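Local coordinates for protein MAU2 chromatid cohesion factor homolog (Saccharomyces cerevisiae, PDB 4XDN) that forms a complex with SCC2 that is required for the association of cohesin with chromosomes, and so takes part in sister chromatid cohesion, at residues A[281-294]-A[314-326]. Numbering follows the deposited sequence.
Sequences FFDTNKQSLVTNEG and IFHYKELKNILLL
Leu289 and Tyr317 lie 5.8 Å apart, CA to CA; the axes of helices 281-291 and 317-326 pass 10.2 Å apart at their closest, with their N-to-C directions at 124°. Packing here works by mutual insertion. Phe282 is a knob lodged among Tyr317, Leu320, Lys321 and Leu324, and Tyr317 answers as a knob among Phe282, Lys286, Leu289 and Val290. The two aromatic knobs meet in an offset edge-to-face pair, planes at 82°, in which Tyr317 turns its CE1 edge to the face of Phe282, CE1 lying 3.4 Å from Phe282 CD1. At the edge of its ring, Phe282 CE1 meets Leu320 CD2 at 3.5 Å, while Lys321 lays its CG off-centre against the ring. Lys286, with CG anti to the backbone N (chi1 161°) and the chain extended, stretches across one face of Tyr317, its CG 3.9 Å from the ring centroid. A leucine at Tyr317 would probably leave the Lys286 chain without its aromatic bed and open a gap beside Phe282. At the start of helix 317-326, where His316 is the N-cap residue, Glu293 CG sits squarely over the His316 ring, 3.6 Å from its centroid, and a water bridges Glu293 OE2 to Lys318 N, tying the post-helix loop to the first turn of helix 317-326. The contact buries His316 ND1 without a hydrogen-bonding partner. With Leu320 also touching Ala254 of helix 250-266, these are neighbouring helices of a largely helical array, consistent with the family's TPR-like superhelix, interlocked knobs-into-holes and joined in sequence through antiparallel strands 297-302 and 305-310.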
loop_
_atom_site.group_PDB
_atom_site.type_symbol
_atom_site.label_atom_id
_atom_site.label_comp_id
_atom_site.label_asym_id
_atom_site.label_seq_id
_atom_site.Cartn_x
_atom_site.Cartn_y
_atom_site.Cartn_z
ATOM N N PHE A 281 16.461 2.498 -17.168
ATOM C CA PHE A 281 17.056 2.657 -15.847
ATOM C C PHE A 281 17.848 1.416 -15.448
ATOM O O PHE A 281 18.992 1.514 -15.005
ATOM C CB PHE A 281 15.972 2.951 -14.806
ATOM C CG PHE A 281 16.471 2.932 -13.390
ATOM C CD1 PHE A 281 17.279 3.949 -12.912
ATOM C CD2 PHE A 281 16.128 1.898 -12.535
ATOM C CE1 PHE A 281 17.739 3.934 -11.613
ATOM C CE2 PHE A 281 16.584 1.879 -11.231
ATOM C CZ PHE A 281 17.391 2.900 -10.770
ATOM N N PHE A 282 17.236 0.249 -15.617
ATOM C CA PHE A 282 17.882 -1.013 -15.276
ATOM C C PHE A 282 19.129 -1.254 -16.118
ATOM O O PHE A 282 20.138 -1.745 -15.614
ATOM C CB PHE A 282 16.906 -2.179 -15.457
ATOM C CG PHE A 282 15.840 -2.263 -14.397
ATOM C CD1 PHE A 282 16.122 -1.955 -13.077
ATOM C CD2 PHE A 282 14.553 -2.659 -14.722
ATOM C CE1 PHE A 282 15.144 -2.036 -12.106
ATOM C CE2 PHE A 282 13.570 -2.741 -13.754
ATOM C CZ PHE A 282 13.866 -2.429 -12.445
ATOM N N ASP A 283 19.060 -0.906 -17.399
ATOM C CA ASP A 283 20.178 -1.127 -18.310
ATOM C C ASP A 283 21.435 -0.388 -17.867
ATOM O O ASP A 283 22.551 -0.850 -18.109
ATOM C CB ASP A 283 19.809 -0.688 -19.732
ATOM C CG ASP A 283 18.831 -1.632 -20.404
ATOM O OD1 ASP A 283 18.704 -2.790 -19.953
ATOM O OD2 ASP A 283 18.197 -1.215 -21.396
ATOM N N THR A 284 21.250 0.754 -17.213
ATOM C CA THR A 284 22.361 1.649 -16.897
ATOM C C THR A 284 22.675 1.735 -15.405
ATOM O O THR A 284 23.754 2.189 -15.028
ATOM C CB THR A 284 22.072 3.071 -17.413
ATOM O OG1 THR A 284 20.873 3.570 -16.806
ATOM C CG2 THR A 284 21.902 3.065 -18.926
ATOM N N ASN A 285 21.741 1.298 -14.561
ATOM C CA ASN A 285 21.882 1.453 -13.113
ATOM C C ASN A 285 21.678 0.157 -12.330
ATOM O O ASN A 285 21.649 0.173 -11.099
ATOM C CB ASN A 285 20.901 2.511 -12.608
ATOM C CG ASN A 285 21.164 3.878 -13.206
ATOM O OD1 ASN A 285 20.622 4.227 -14.255
ATOM N ND2 ASN A 285 22.003 4.662 -12.540
ATOM N N LYS A 286 21.533 -0.959 -13.039
ATOM C CA LYS A 286 21.422 -2.261 -12.391
ATOM C C LYS A 286 22.621 -2.510 -11.485
ATOM O O LYS A 286 22.464 -2.815 -10.304
ATOM C CB LYS A 286 21.310 -3.380 -13.433
ATOM C CG LYS A 286 21.653 -4.769 -12.905
ATOM C CD LYS A 286 21.283 -5.857 -13.904
ATOM C CE LYS A 286 21.662 -7.240 -13.389
ATOM N NZ LYS A 286 20.993 -8.336 -14.147
ATOM N N GLN A 287 23.816 -2.370 -12.050
ATOM C CA GLN A 287 25.055 -2.615 -11.322
ATOM C C GLN A 287 25.148 -1.752 -10.068
ATOM O O GLN A 287 25.623 -2.210 -9.030
ATOM C CB GLN A 287 26.271 -2.368 -12.227
ATOM C CG GLN A 287 26.564 -0.901 -12.555
ATOM C CD GLN A 287 25.452 -0.228 -13.338
ATOM O OE1 GLN A 287 24.711 -0.880 -14.076
ATOM N NE2 GLN A 287 25.331 1.087 -13.181
ATOM N N SER A 288 24.687 -0.508 -10.165
ATOM C CA SER A 288 24.729 0.411 -9.031
ATOM C C SER A 288 23.905 -0.125 -7.867
ATOM O O SER A 288 24.327 -0.051 -6.716
ATOM C CB SER A 288 24.221 1.796 -9.435
ATOM O OG SER A 288 25.162 2.471 -10.251
ATOM N N LEU A 289 22.731 -0.665 -8.174
ATOM C CA LEU A 289 21.848 -1.201 -7.147
ATOM C C LEU A 289 22.403 -2.486 -6.544
ATOM O O LEU A 289 22.256 -2.730 -5.347
ATOM C CB LEU A 289 20.454 -1.459 -7.723
ATOM C CG LEU A 289 19.700 -0.231 -8.238
ATOM C CD1 LEU A 289 18.378 -0.650 -8.860
ATOM C CD2 LEU A 289 19.470 0.783 -7.125
ATOM N N VAL A 290 23.040 -3.304 -7.376
ATOM C CA VAL A 290 23.569 -4.590 -6.930
ATOM C C VAL A 290 24.801 -4.402 -6.044
ATOM O O VAL A 290 24.917 -5.037 -4.996
ATOM C CB VAL A 290 23.924 -5.497 -8.133
ATOM C CG1 VAL A 290 24.606 -6.784 -7.671
ATOM C CG2 VAL A 290 22.670 -5.827 -8.931
ATOM N N THR A 291 25.715 -3.532 -6.465
ATOM C CA THR A 291 26.935 -3.281 -5.700
ATOM C C THR A 291 26.637 -2.508 -4.416
ATOM O O THR A 291 27.374 -2.611 -3.434
ATOM C CB THR A 291 27.976 -2.493 -6.525
ATOM O OG1 THR A 291 27.406 -1.257 -6.971
ATOM C CG2 THR A 291 28.440 -3.302 -7.728
ATOM N N ASN A 292 25.553 -1.737 -4.433
ATOM C CA ASN A 292 25.160 -0.924 -3.287
ATOM C C ASN A 292 24.182 -1.659 -2.369
ATOM O O ASN A 292 23.776 -1.135 -1.332
ATOM C CB ASN A 292 24.541 0.392 -3.771
ATOM C CG ASN A 292 24.216 1.342 -2.636
ATOM O OD1 ASN A 292 23.054 1.495 -2.256
ATOM N ND2 ASN A 292 25.242 1.980 -2.083
ATOM N N GLU A 293 23.817 -2.880 -2.749
ATOM C CA GLU A 293 22.827 -3.647 -2.001
ATOM C C GLU A 293 23.240 -3.852 -0.544
ATOM O O GLU A 293 24.326 -4.360 -0.259
ATOM C CB GLU A 293 22.589 -5.000 -2.672
ATOM C CG GLU A 293 21.581 -5.876 -1.938
ATOM C CD GLU A 293 20.903 -6.896 -2.837
ATOM O OE1 GLU A 293 20.051 -7.654 -2.328
ATOM O OE2 GLU A 293 21.213 -6.941 -4.047
ATOM N N GLY A 294 22.362 -3.440 0.368
ATOM C CA GLY A 294 22.587 -3.601 1.794
ATOM C C GLY A 294 22.990 -2.308 2.477
ATOM O O GLY A 294 22.571 -2.035 3.602
ATOM N N ILE A 314 12.650 -1.805 -2.918
ATOM C CA ILE A 314 12.834 -0.866 -4.018
ATOM C C ILE A 314 14.314 -0.650 -4.329
ATOM O O ILE A 314 14.683 -0.405 -5.478
ATOM C CB ILE A 314 12.170 0.497 -3.691
ATOM C CG1 ILE A 314 10.688 0.304 -3.340
ATOM C CG2 ILE A 314 12.319 1.480 -4.847
ATOM C CD1 ILE A 314 9.842 -0.320 -4.454
ATOM N N PHE A 315 15.156 -0.751 -3.305
ATOM C CA PHE A 315 16.582 -0.461 -3.448
ATOM C C PHE A 315 17.384 -1.674 -3.920
ATOM O O PHE A 315 18.488 -1.522 -4.443
ATOM C CB PHE A 315 17.154 0.051 -2.122
ATOM C CG PHE A 315 16.666 1.426 -1.729
ATOM C CD1 PHE A 315 15.712 2.094 -2.485
ATOM C CD2 PHE A 315 17.175 2.052 -0.604
ATOM C CE1 PHE A 315 15.272 3.354 -2.119
ATOM C CE2 PHE A 315 16.741 3.310 -0.235
ATOM C CZ PHE A 315 15.787 3.963 -0.994
ATOM N N HIS A 316 16.835 -2.870 -3.731
ATOM C CA HIS A 316 17.478 -4.092 -4.208
ATOM C C HIS A 316 16.936 -4.472 -5.586
ATOM O O HIS A 316 15.725 -4.479 -5.805
ATOM C CB HIS A 316 17.267 -5.237 -3.216
ATOM C CG HIS A 316 17.843 -4.976 -1.859
ATOM N ND1 HIS A 316 18.373 -3.756 -1.494
ATOM C CD2 HIS A 316 17.975 -5.779 -0.776
ATOM C CE1 HIS A 316 18.803 -3.817 -0.248
ATOM N NE2 HIS A 316 18.573 -5.036 0.212
ATOM N N TYR A 317 17.841 -4.794 -6.506
ATOM C CA TYR A 317 17.480 -5.016 -7.905
ATOM C C TYR A 317 16.466 -6.144 -8.109
ATOM O O TYR A 317 15.475 -5.964 -8.814
ATOM C CB TYR A 317 18.737 -5.308 -8.729
ATOM C CG TYR A 317 18.444 -5.620 -10.180
ATOM C CD1 TYR A 317 17.863 -4.670 -11.009
ATOM C CD2 TYR A 317 18.754 -6.861 -10.720
ATOM C CE1 TYR A 317 17.594 -4.949 -12.335
ATOM C CE2 TYR A 317 18.489 -7.149 -12.047
ATOM C CZ TYR A 317 17.908 -6.190 -12.849
ATOM O OH TYR A 317 17.643 -6.470 -14.170
ATOM N N LYS A 318 16.715 -7.302 -7.504
ATOM C CA LYS A 318 15.807 -8.438 -7.648
ATOM C C LYS A 318 14.433 -8.126 -7.066
ATOM O O LYS A 318 13.408 -8.425 -7.680
ATOM C CB LYS A 318 16.381 -9.684 -6.973
ATOM C CG LYS A 318 17.457 -10.395 -7.776
ATOM C CD LYS A 318 17.435 -11.894 -7.509
ATOM C CE LYS A 318 18.557 -12.619 -8.239
ATOM N NZ LYS A 318 19.894 -12.295 -7.668
ATOM N N GLU A 319 14.417 -7.530 -5.878
ATOM C CA GLU A 319 13.165 -7.189 -5.217
ATOM C C GLU A 319 12.382 -6.174 -6.038
ATOM O O GLU A 319 11.156 -6.235 -6.111
ATOM C CB GLU A 319 13.421 -6.628 -3.814
ATOM C CG GLU A 319 13.809 -7.667 -2.766
ATOM C CD GLU A 319 15.263 -8.084 -2.853
ATOM O OE1 GLU A 319 15.888 -7.869 -3.912
ATOM O OE2 GLU A 319 15.783 -8.628 -1.856
ATOM N N LEU A 320 13.098 -5.244 -6.660
ATOM C CA LEU A 320 12.464 -4.167 -7.407
ATOM C C LEU A 320 11.748 -4.690 -8.649
ATOM O O LEU A 320 10.600 -4.328 -8.907
ATOM C CB LEU A 320 13.501 -3.113 -7.800
ATOM C CG LEU A 320 12.986 -1.935 -8.629
ATOM C CD1 LEU A 320 11.832 -1.230 -7.936
ATOM C CD2 LEU A 320 14.112 -0.961 -8.899
ATOM N N LYS A 321 12.428 -5.535 -9.418
ATOM C CA LYS A 321 11.827 -6.118 -10.611
ATOM C C LYS A 321 10.605 -6.944 -10.237
ATOM O O LYS A 321 9.601 -6.939 -10.949
ATOM C CB LYS A 321 12.837 -6.985 -11.364
ATOM C CG LYS A 321 13.843 -6.188 -12.180
ATOM C CD LYS A 321 14.483 -7.023 -13.284
ATOM C CE LYS A 321 13.503 -7.361 -14.406
ATOM N NZ LYS A 321 12.893 -6.144 -15.021
ATOM N N ASN A 322 10.697 -7.646 -9.111
ATOM C CA ASN A 322 9.584 -8.441 -8.606
ATOM C C ASN A 322 8.354 -7.567 -8.353
ATOM O O ASN A 322 7.238 -7.939 -8.713
ATOM C CB ASN A 322 9.992 -9.167 -7.322
ATOM C CG ASN A 322 9.008 -10.251 -6.919
ATOM O OD1 ASN A 322 8.577 -11.059 -7.745
ATOM N ND2 ASN A 322 8.645 -10.271 -5.640
ATOM N N ILE A 323 8.572 -6.403 -7.742
ATOM C CA ILE A 323 7.499 -5.443 -7.491
ATOM C C ILE A 323 6.940 -4.916 -8.810
ATOM O O ILE A 323 5.726 -4.837 -8.990
ATOM C CB ILE A 323 7.986 -4.245 -6.634
ATOM C CG1 ILE A 323 8.390 -4.702 -5.225
ATOM C CG2 ILE A 323 6.910 -3.156 -6.543
ATOM C CD1 ILE A 323 7.240 -5.185 -4.350
ATOM N N LEU A 324 7.832 -4.548 -9.724
ATOM C CA LEU A 324 7.423 -3.990 -11.009
ATOM C C LEU A 324 6.596 -4.989 -11.804
ATOM O O LEU A 324 5.641 -4.617 -12.487
ATOM C CB LEU A 324 8.646 -3.563 -11.823
ATOM C CG LEU A 324 8.368 -3.094 -13.253
ATOM C CD1 LEU A 324 7.368 -1.940 -13.276
ATOM C CD2 LEU A 324 9.663 -2.697 -13.941
ATOM N N LEU A 325 6.965 -6.261 -11.713
ATOM C CA LEU A 325 6.248 -7.297 -12.435
ATOM C C LEU A 325 4.853 -7.470 -11.842
ATOM O O LEU A 325 3.894 -7.744 -12.563
ATOM C CB LEU A 325 7.022 -8.614 -12.397
ATOM C CG LEU A 325 6.421 -9.769 -13.202
ATOM C CD1 LEU A 325 6.217 -9.379 -14.662
ATOM C CD2 LEU A 325 7.314 -10.999 -13.104
ATOM N N LEU A 326 4.741 -7.295 -10.529
ATOM C CA LEU A 326 3.448 -7.369 -9.861
ATOM C C LEU A 326 2.544 -6.233 -10.328
ATOM O O LEU A 326 1.400 -6.464 -10.719
ATOM C CB LEU A 326 3.616 -7.320 -8.339
ATOM C CG LEU A 326 2.330 -7.285 -7.507
ATOM C CD1 LEU A 326 1.517 -8.557 -7.696
ATOM C CD2 LEU A 326 2.650 -7.063 -6.036
HETATM O O HOH W 1 19.212 -7.918 -5.875
#